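Putative ABC transporter subunit, substrate-binding component (Rhodopseudomonas palustris, PDB 4EVS) binds 4-hydroxybenzoate and is probably the solute-binding component of an ABC transporter for benzoate derivatives. Local coordinates at residues A[142-147]-A[158-163]. Numbering follows the deposited sequence.
Sequences VAIAVS and AFKKTF
Val142 sends its two methyls to different phenyl rings of the helix. CG1, anti to the backbone N (chi1 170°), meets the end of the Phe159 ring tip to tip, with CE1 as its nearest atom at 3.7 Å. CG2 lies beside the far end of the Phe163 ring, between CE2 and CZ, and is 3.4 Å from Phe163 CE2. Phe159 and Phe163 are one helical turn apart and both hold CG anti to their backbone N, which starts the two CB-CG bonds alike. The close pair of Val142 CG2 and Phe163 CE2 marks the tightest packing here. Ile144, two residues along the strand and on the same face, reaches in with CD1, which sits 4.0 Å from CD1 of Phe159 and 3.6 Å from CG of Lys160. Lys160 forms the more open side: it is partly exposed and brings just CG close to Ile144, whereas the other four touching residues are buried. Its extended chain carries NZ to a long, weak ion pair with Glu156. Phe159 also stacks on Phe199 and touches Thr127 and Ala131 of helix 123-136. An alanine at Val142 would probably leave a gap at the ends of both rings and give Phe163 more freedom to turn. Segments 142-147 and 158-163 run nearly antiparallel (160°), their axes 10.4 Å apart at closest approach; they lie on strand 141-147 and helix 150-165, the first two elements of a beta-alpha-beta unit that strand 169-176 completes, in keeping with the alternating architecture of periplasmic binding proteins. The close contacts are all between carbon atoms, which implies that helix and sheet are joined here by shape and apolar burial, without polar bonds between them.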
loop_
_atom_site.group_PDB
_atom_site.type_symbol
_atom_site.label_atom_id
_atom_site.label_comp_id
_atom_site.label_asym_id
_atom_site.label_seq_id
_atom_site.Cartn_x
_atom_site.Cartn_y
_atom_site.Cartn_z
ATOM N N VAL A 142 -23.747 -4.316 -6.668
ATOM C CA VAL A 142 -22.681 -3.953 -5.742
ATOM C C VAL A 142 -22.923 -2.562 -5.162
ATOM O O VAL A 142 -23.336 -1.648 -5.863
ATOM C CB VAL A 142 -21.276 -4.030 -6.398
ATOM C CG1 VAL A 142 -20.204 -3.416 -5.493
ATOM C CG2 VAL A 142 -20.913 -5.509 -6.741
ATOM N N ALA A 143 -22.713 -2.441 -3.856
ATOM C CA ALA A 143 -22.648 -1.152 -3.166
ATOM C C ALA A 143 -21.173 -0.856 -2.954
ATOM O O ALA A 143 -20.421 -1.648 -2.330
ATOM C CB ALA A 143 -23.395 -1.211 -1.860
ATOM N N ILE A 144 -20.752 0.313 -3.433
ATOM C CA ILE A 144 -19.360 0.798 -3.238
ATOM C C ILE A 144 -19.388 1.791 -2.100
ATOM O O ILE A 144 -20.198 2.714 -2.086
ATOM C CB ILE A 144 -18.789 1.521 -4.488
ATOM C CG1 ILE A 144 -18.822 0.579 -5.701
ATOM C CG2 ILE A 144 -17.428 2.131 -4.214
ATOM C CD1 ILE A 144 -18.465 1.261 -7.015
ATOM N N ALA A 145 -18.457 1.620 -1.176
ATOM C CA ALA A 145 -18.239 2.548 -0.076
ATOM C C ALA A 145 -16.729 2.794 0.018
ATOM O O ALA A 145 -15.935 1.877 0.345
ATOM C CB ALA A 145 -18.747 1.970 1.242
ATOM N N VAL A 146 -16.318 4.034 -0.210
ATOM C CA VAL A 146 -14.908 4.374 -0.183
ATOM C C VAL A 146 -14.663 5.648 0.619
ATOM O O VAL A 146 -15.499 6.538 0.669
ATOM C CB VAL A 146 -14.339 4.567 -1.604
ATOM C CG1 VAL A 146 -14.393 3.242 -2.390
ATOM C CG2 VAL A 146 -14.998 5.736 -2.350
ATOM N N SER A 147 -13.486 5.746 1.205
ATOM C CA SER A 147 -13.101 6.992 1.847
ATOM C C SER A 147 -13.012 8.121 0.828
ATOM O O SER A 147 -12.531 7.926 -0.297
ATOM C CB SER A 147 -11.794 6.835 2.604
ATOM O OG SER A 147 -11.926 5.905 3.676
ATOM N N ALA A 158 -12.264 2.937 -10.671
ATOM C CA ALA A 158 -11.774 1.682 -11.252
ATOM C C ALA A 158 -12.829 0.572 -11.140
ATOM O O ALA A 158 -13.087 -0.183 -12.110
ATOM C CB ALA A 158 -10.498 1.261 -10.556
ATOM N N PHE A 159 -13.440 0.444 -9.963
ATOM C CA PHE A 159 -14.453 -0.616 -9.766
ATOM C C PHE A 159 -15.698 -0.430 -10.629
ATOM O O PHE A 159 -16.136 -1.359 -11.284
ATOM C CB PHE A 159 -14.792 -0.787 -8.296
ATOM C CG PHE A 159 -15.541 -2.070 -8.020
ATOM C CD1 PHE A 159 -16.880 -2.184 -8.302
ATOM C CD2 PHE A 159 -14.866 -3.201 -7.562
ATOM C CE1 PHE A 159 -17.527 -3.368 -8.096
ATOM C CE2 PHE A 159 -15.516 -4.381 -7.363
ATOM C CZ PHE A 159 -16.849 -4.481 -7.643
ATOM N N LYS A 160 -16.217 0.779 -10.663
ATOM C CA LYS A 160 -17.395 1.053 -11.448
ATOM C C LYS A 160 -17.129 0.705 -12.902
ATOM O O LYS A 160 -17.944 0.031 -13.536
ATOM C CB LYS A 160 -17.745 2.514 -11.370
ATOM C CG LYS A 160 -18.500 2.952 -10.190
ATOM C CD LYS A 160 -18.941 4.430 -10.392
ATOM C CE LYS A 160 -19.813 4.931 -9.276
ATOM N NZ LYS A 160 -20.134 6.362 -9.454
ATOM N N LYS A 161 -16.044 1.209 -13.470
ATOM C CA LYS A 161 -15.808 1.010 -14.905
ATOM C C LYS A 161 -15.707 -0.474 -15.248
ATOM O O LYS A 161 -16.305 -0.954 -16.221
ATOM C CB LYS A 161 -14.543 1.736 -15.378
ATOM C CG LYS A 161 -14.189 1.430 -16.827
ATOM C CD LYS A 161 -13.157 2.385 -17.443
ATOM C CE LYS A 161 -13.355 2.454 -18.970
ATOM N NZ LYS A 161 -13.856 1.159 -19.569
ATOM N N THR A 162 -14.926 -1.190 -14.453
ATOM C CA THR A 162 -14.612 -2.557 -14.773
ATOM C C THR A 162 -15.835 -3.463 -14.554
ATOM O O THR A 162 -16.165 -4.298 -15.404
ATOM C CB THR A 162 -13.412 -3.033 -13.912
ATOM O OG1 THR A 162 -12.275 -2.126 -14.070
ATOM C CG2 THR A 162 -13.046 -4.448 -14.266
ATOM N N PHE A 163 -16.513 -3.288 -13.419
ATOM C CA PHE A 163 -17.621 -4.144 -13.037
ATOM C C PHE A 163 -18.783 -3.893 -13.996
ATOM O O PHE A 163 -19.456 -4.842 -14.432
ATOM C CB PHE A 163 -17.988 -3.934 -11.558
ATOM C CG PHE A 163 -19.031 -4.882 -11.037
ATOM C CD1 PHE A 163 -18.816 -6.250 -11.022
ATOM C CD2 PHE A 163 -20.263 -4.409 -10.619
ATOM C CE1 PHE A 163 -19.784 -7.125 -10.571
ATOM C CE2 PHE A 163 -21.221 -5.293 -10.134
ATOM C CZ PHE A 163 -20.989 -6.635 -10.124
#